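PDB 3CTK: rRNA N-glycosidase from Bougainvillea spectabilis, which belongs to the ribosome-inactivating proteins of plants, a toxin family whose fold joins a mixed beta sheet to a largely helical body. Local coordinates for residues A[149-152]-A[153-156]; A[40-43]-A[44-47]; A[229-233]-A[234-238]. All coordinates share one frame; numbering follows the deposited sequence. Where two conformers were deposited one is given.

Interaction 1 (A[149-152]-A[153-156]); sequences GQEI and AKFF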
# COMPACT_ATOMS: atom_id res chain seq x y z
N GLY A 149 0.68 19.53 5.67
CA GLY A 149 0.13 18.76 4.57
C GLY A 149 1.13 18.22 3.56
O GLY A 149 1.03 17.06 3.15
N GLN A 150 2.09 19.05 3.16
CA GLN A 150 3.09 18.62 2.18
C GLN A 150 3.96 17.46 2.66
O GLN A 150 4.17 16.49 1.92
CB GLN A 150 3.97 19.81 1.78
CG GLN A 150 5.13 19.43 0.86
CD GLN A 150 5.88 20.65 0.34
OE1 GLN A 150 6.01 21.65 1.05
NE2 GLN A 150 6.38 20.55 -0.88
N GLU A 151 4.46 17.55 3.89
CA GLU A 151 5.30 16.50 4.43
C GLU A 151 4.53 15.20 4.65
O GLU A 151 5.06 14.11 4.42
CB GLU A 151 5.95 16.95 5.73
CG GLU A 151 6.96 18.06 5.54
CD GLU A 151 8.08 17.66 4.60
OE1 GLU A 151 8.80 16.69 4.91
OE2 GLU A 151 8.23 18.32 3.54
N ILE A 152 3.29 15.33 5.09
CA ILE A 152 2.46 14.15 5.34
C ILE A 152 2.11 13.46 4.02
O ILE A 152 2.05 12.23 3.95
CB ILE A 152 1.17 14.54 6.10
CG1 ILE A 152 1.55 15.00 7.51
CG2 ILE A 152 0.23 13.35 6.18
CD1 ILE A 152 0.40 15.62 8.31
N ALA A 153 1.89 14.24 2.97
CA ALA A 153 1.58 13.65 1.67
C ALA A 153 2.77 12.83 1.18
O ALA A 153 2.61 11.77 0.58
CB ALA A 153 1.23 14.74 0.65
N LYS A 154 3.98 13.32 1.45
CA LYS A 154 5.19 12.61 1.03
C LYS A 154 5.27 11.27 1.76
O LYS A 154 5.62 10.25 1.17
CB LYS A 154 6.44 13.44 1.32
CG LYS A 154 6.58 14.66 0.42
CD LYS A 154 7.79 15.51 0.78
CE LYS A 154 9.10 14.77 0.53
NZ LYS A 154 9.26 13.56 1.39
N PHE A 155 4.95 11.28 3.05
CA PHE A 155 4.97 10.05 3.84
C PHE A 155 3.99 9.04 3.24
O PHE A 155 4.34 7.87 3.04
CB PHE A 155 4.57 10.34 5.29
CG PHE A 155 4.19 9.12 6.07
CD1 PHE A 155 5.14 8.15 6.39
CD2 PHE A 155 2.87 8.91 6.45
CE1 PHE A 155 4.77 7.00 7.07
CE2 PHE A 155 2.49 7.76 7.14
CZ PHE A 155 3.44 6.80 7.45
N PHE A 156 2.77 9.48 2.95
CA PHE A 156 1.77 8.58 2.38
C PHE A 156 2.25 7.99 1.05
O PHE A 156 2.11 6.79 0.82
CB PHE A 156 0.43 9.29 2.18
CG PHE A 156 -0.42 9.34 3.43
CD1 PHE A 156 -0.79 10.56 3.99
CD2 PHE A 156 -0.84 8.17 4.05
CE1 PHE A 156 -1.57 10.61 5.14
CE2 PHE A 156 -1.62 8.21 5.20
CZ PHE A 156 -1.99 9.43 5.75
O HOH W 1 9.63 14.47 4.10
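Ile152 and Phe156, one helical turn apart, lie side by side with their side chains pointing the same way. The branch methyl CG2 of Ile152 meets the ring atom CE1 of Phe156 at 3.4 Å. CG1 of Ile152 takes the place opposite the carbonyl carbon (chi1 -67°), which leaves CG2 anti to the backbone N and lying against that ring. Phe155 is turned differently: its CG is anti to the backbone N, and the ring leads away from the preceding turn, with the carbonyl O of Ile152 near its plane, at its edge.

Glu151 and Lys154 make the second side-by-side pair, this one polar at its ends. Glu151 OE1 and Lys154 NZ stay 4.7 Å apart and make no direct ion pair. A water fills the role instead, donating to Glu151 OE1 at a short 2.5 Å and accepting from Lys154 NZ at 2.9 Å. The opposite charges probably still attract across this bridge.

Beneath both pairs runs regular alpha-helical i to i+4 bonding, from Ala153 N to Gly149 O at 3.0 Å through to Phe156 N and Ile152 O, also 3.0 Å, where the N-H...O angle of 166° is the straightest of the four.

This is the first part of helix 149-168, and Asn148 OD1 accepts the N-H of Glu151 at its start. Phe155 packs on helix 132-142, through Ser138, Ile139 and Ile142, and meets Tyr74 edge-to-face. Ala153 rests on Ala120 and Ala121 of helix 114-121, while Ile152 and Phe156 reach Tyr74 and Val71 of strand 70-78, so the helix is wedged between two others and the mixed sheet.

Interaction 2 (A[40-43]-A[44-47]); sequences TIAD and DKRF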
# COMPACT_ATOMS: atom_id res chain seq x y z
N THR A 40 -16.70 -6.97 0.96
CA THR A 40 -17.33 -6.48 2.18
C THR A 40 -16.96 -7.40 3.33
O THR A 40 -16.74 -8.60 3.14
CB THR A 40 -18.88 -6.41 2.07
OG1 THR A 40 -19.42 -7.72 1.91
CG2 THR A 40 -19.30 -5.53 0.90
N ILE A 41 -16.88 -6.83 4.52
CA ILE A 41 -16.53 -7.61 5.69
C ILE A 41 -17.04 -6.87 6.92
O ILE A 41 -17.31 -5.68 6.86
CB ILE A 41 -14.99 -7.78 5.76
CG1 ILE A 41 -14.62 -8.87 6.77
CG2 ILE A 41 -14.32 -6.45 6.10
CD1 ILE A 41 -13.15 -9.24 6.75
N ALA A 42 -17.20 -7.59 8.03
CA ALA A 42 -17.69 -7.00 9.26
C ALA A 42 -16.81 -5.83 9.69
O ALA A 42 -15.59 -5.87 9.53
CB ALA A 42 -17.73 -8.04 10.36
N ASP A 43 -17.42 -4.78 10.24
CA ASP A 43 -16.66 -3.62 10.66
C ASP A 43 -15.51 -3.97 11.62
O ASP A 43 -14.47 -3.31 11.61
CB ASP A 43 -17.57 -2.57 11.32
CG ASP A 43 -18.54 -1.93 10.33
OD1 ASP A 43 -18.23 -1.88 9.12
OD2 ASP A 43 -19.61 -1.47 10.78
N ASP A 44 -15.70 -5.02 12.42
CA ASP A 44 -14.67 -5.43 13.39
C ASP A 44 -13.47 -6.13 12.77
O ASP A 44 -12.50 -6.43 13.48
CB ASP A 44 -15.30 -6.35 14.44
CG ASP A 44 -15.75 -7.67 13.85
OD1 ASP A 44 -16.08 -7.70 12.65
OD2 ASP A 44 -15.80 -8.68 14.59
N LYS A 45 -13.51 -6.39 11.47
CA LYS A 45 -12.40 -7.06 10.79
C LYS A 45 -12.03 -6.29 9.53
O LYS A 45 -11.27 -6.77 8.69
CB LYS A 45 -12.79 -8.49 10.42
CG LYS A 45 -13.06 -9.39 11.62
CD LYS A 45 -13.33 -10.83 11.20
CE LYS A 45 -14.60 -10.93 10.36
NZ LYS A 45 -14.93 -12.35 10.03
N ARG A 46 -12.57 -5.08 9.43
CA ARG A 46 -12.37 -4.21 8.27
C ARG A 46 -10.96 -3.67 8.07
O ARG A 46 -10.58 -3.36 6.94
CB ARG A 46 -13.38 -3.06 8.34
CG ARG A 46 -13.36 -2.09 7.16
CD ARG A 46 -13.70 -2.76 5.83
NE ARG A 46 -13.73 -1.79 4.74
CZ ARG A 46 -14.74 -0.97 4.49
NH1 ARG A 46 -15.83 -1.01 5.25
NH2 ARG A 46 -14.66 -0.08 3.51
N PHE A 47 -10.17 -3.56 9.14
CA PHE A 47 -8.82 -3.01 9.00
C PHE A 47 -7.70 -3.86 9.58
O PHE A 47 -7.92 -4.68 10.48
CB PHE A 47 -8.73 -1.63 9.66
CG PHE A 47 -9.75 -0.64 9.17
CD1 PHE A 47 -10.90 -0.38 9.90
CD2 PHE A 47 -9.57 0.01 7.95
CE1 PHE A 47 -11.86 0.52 9.43
CE2 PHE A 47 -10.52 0.90 7.47
CZ PHE A 47 -11.67 1.16 8.21
O HOH W 2 -16.88 -3.15 7.25
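Ala42 and Lys45 close a type I beta turn, with Asp43 and Asp44 at its corners, in the loop that leads into strand 47-53. Among the backbone bonds, Lys45 N reaches Ala42 O at 2.9 Å. The N-H points well at the oxygen (163°), but the donor stands 49° out of the carbonyl plane. One residue on, Arg46 N to Asp43 O at 3.4 Å is a weak bond that prolongs the bend, and Asp43 O has a further partner in the hydroxyl of Tyr1.

The apolar contacts come from Ile41, whose two branches serve different residues. With CG1 anti to the backbone N (chi1 -166°), its end methyl CD1 comes to 3.8 Å from Lys45 CB, the two side chains crossing at about a right angle. The other branch, CG2, touches the CD methylene of Arg46 at 3.8 Å.

Polar side chains meet through a single water. It donates to Ile41 O at 2.6 Å and to Asp43 OD1 at 2.6 Å, so both its protons are used, and it accepts from Arg46 NH1 at 3.1 Å, lying in the guanidinium plane at the edge. Asp43 and Arg46 are thus linked indirectly. The stronger polar tie of Arg46 is the salt bridge from NE to Asp65 OD1, and its backbone bonds to Val66, which together hold the end of the loop beside strand 59-65. Just past the turn, Arg46 CG sits 3.7 Å above one face of the Phe47 ring, offset toward the rim.

Interaction 3 (A[229-233]-A[234-238]); sequences WVVNK and VSQIS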
# COMPACT_ATOMS: atom_id res chain seq x y z
N TRP A 229 3.64 -3.77 -23.18
CA TRP A 229 3.65 -5.15 -22.69
C TRP A 229 2.21 -5.65 -22.74
O TRP A 229 1.43 -5.40 -21.82
CB TRP A 229 4.21 -5.20 -21.26
CG TRP A 229 4.22 -6.58 -20.64
CD1 TRP A 229 4.48 -7.77 -21.27
CD2 TRP A 229 3.99 -6.90 -19.26
NE1 TRP A 229 4.43 -8.81 -20.37
CE2 TRP A 229 4.13 -8.30 -19.13
CE3 TRP A 229 3.68 -6.14 -18.13
CZ2 TRP A 229 3.97 -8.96 -17.90
CZ3 TRP A 229 3.52 -6.79 -16.91
CH2 TRP A 229 3.67 -8.19 -16.81
N VAL A 230 1.86 -6.34 -23.82
CA VAL A 230 0.51 -6.87 -23.99
C VAL A 230 0.36 -8.25 -23.38
O VAL A 230 1.03 -9.21 -23.78
CB VAL A 230 0.14 -6.92 -25.49
CG1 VAL A 230 -1.25 -7.52 -25.66
CG2 VAL A 230 0.18 -5.51 -26.07
N VAL A 231 -0.53 -8.35 -22.40
CA VAL A 231 -0.77 -9.60 -21.69
C VAL A 231 -2.09 -10.26 -22.08
O VAL A 231 -3.16 -9.68 -21.88
CB VAL A 231 -0.76 -9.34 -20.16
CG1 VAL A 231 -1.14 -10.61 -19.41
CG2 VAL A 231 0.61 -8.85 -19.74
N ASN A 232 -2.01 -11.47 -22.63
CA ASN A 232 -3.20 -12.21 -23.02
C ASN A 232 -3.22 -13.60 -22.40
O ASN A 232 -4.01 -14.46 -22.80
CB ASN A 232 -3.32 -12.30 -24.54
CG ASN A 232 -2.09 -12.88 -25.21
OD1 ASN A 232 -1.34 -13.66 -24.61
ND2 ASN A 232 -1.87 -12.52 -26.46
N LYS A 233 -2.34 -13.82 -21.42
CA LYS A 233 -2.24 -15.10 -20.74
C LYS A 233 -1.95 -14.92 -19.25
O LYS A 233 -1.08 -14.14 -18.88
CB LYS A 233 -1.15 -15.96 -21.38
CG LYS A 233 -1.65 -16.83 -22.52
CD LYS A 233 -0.52 -17.40 -23.37
CE LYS A 233 0.68 -17.85 -22.53
NZ LYS A 233 1.51 -16.69 -22.08
N VAL A 234 -2.69 -15.64 -18.42
CA VAL A 234 -2.50 -15.55 -16.97
C VAL A 234 -1.05 -15.81 -16.57
O VAL A 234 -0.51 -15.12 -15.72
CB VAL A 234 -3.41 -16.56 -16.23
CG1 VAL A 234 -3.15 -16.49 -14.73
CG2 VAL A 234 -4.87 -16.25 -16.52
N SER A 235 -0.42 -16.80 -17.20
CA SER A 235 0.96 -17.15 -16.89
C SER A 235 1.95 -16.01 -17.11
O SER A 235 3.05 -16.01 -16.55
CB SER A 235 1.40 -18.37 -17.72
OG SER A 235 1.32 -18.10 -19.11
N GLN A 236 1.56 -15.03 -17.92
CA GLN A 236 2.43 -13.89 -18.19
C GLN A 236 2.43 -12.86 -17.07
O GLN A 236 3.42 -12.17 -16.84
CB GLN A 236 1.99 -13.21 -19.49
CG GLN A 236 2.17 -14.08 -20.72
CD GLN A 236 1.44 -13.54 -21.94
OE1 GLN A 236 1.60 -14.06 -23.05
NE2 GLN A 236 0.64 -12.51 -21.75
N ILE A 237 1.32 -12.77 -16.34
CA ILE A 237 1.21 -11.78 -15.28
C ILE A 237 1.11 -12.35 -13.86
O ILE A 237 1.40 -11.66 -12.89
CB ILE A 237 -0.01 -10.85 -15.58
CG1 ILE A 237 -0.14 -9.76 -14.52
CG2 ILE A 237 -1.28 -11.67 -15.68
CD1 ILE A 237 0.96 -8.72 -14.56
N SER A 238 0.72 -13.62 -13.74
CA SER A 238 0.59 -14.23 -12.43
C SER A 238 1.85 -14.14 -11.55
O SER A 238 1.75 -13.95 -10.34
CB SER A 238 0.15 -15.70 -12.57
OG SER A 238 1.08 -16.45 -13.33
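Gln236 N bonds to Lys233 O at 2.9 Å where the backbone changes abruptly from extended at Lys233, the end of strand 228-233, to helical at Val234, and the donor stands 55° out of the carbonyl plane, the geometry of a tight turn.

Among the side chains, Trp229 and Ile237 cross at about a right angle. The six-membered end of the indole meets the isoleucine through CH2, 3.6 Å from Ile237 CD1, while the backbone oxygen of Gln236 lies at the edge of the ring system, near its plane, 3.4 Å from Trp229 CZ2. One indole face is occupied from within the strand, because Val231 CG2 sits over its centre. CG1, the other valine methyl, is anti to the backbone N (chi1 175°) and approaches Ile237 CG2 to 3.9 Å. One valine thereby touches both partners of the Trp229-Ile237 pair.

The strand is the second arm of an antiparallel beta hairpin with strand 214-222, to which Trp229 and Val231 are bonded through their backbones at Leu221 and Leu219. Trp229 also has Lys190 in a cation-pi contact. In the short, weakly bonded helix that follows, Val234 O accepts from two backbone donors, Ile237 N at 3.0 Å and Ser238 N at 2.8 Å. Ile237 reaches Ile201 and Val234 reaches Ser208, so the short helix after the hairpin packs on helix 198-208.

On the exposed side the chains of Lys233 and Gln236 again cross at about a right angle. Lys233, bent at chi3 and chi4, doubles back toward the turn. Its NZ lies 3.3 Å from Ser235 OG, a weak bond at most and a doubtful one, because the modelled NZ also crowds Gln236 CG and its position is uncertain.

All three are local contacts, but their settings differ. Interaction 1 is the most buried, a regular helix set between other helices and the mixed sheet. Interaction 2 lies on the surface and leads into strand 47-53 of that same sheet. Interaction 3 joins the separate two-stranded hairpin to a short helix on the other side of the chain's centre from interaction 1, their centres about 35 Å apart. In interactions 1 and 2 one water joins an acidic to a basic side chain, whereas in interaction 3 a backbone turn bond is joined by indole and aliphatic packing, with a doubtful lysine-serine bond at its exposed margin. None touches another.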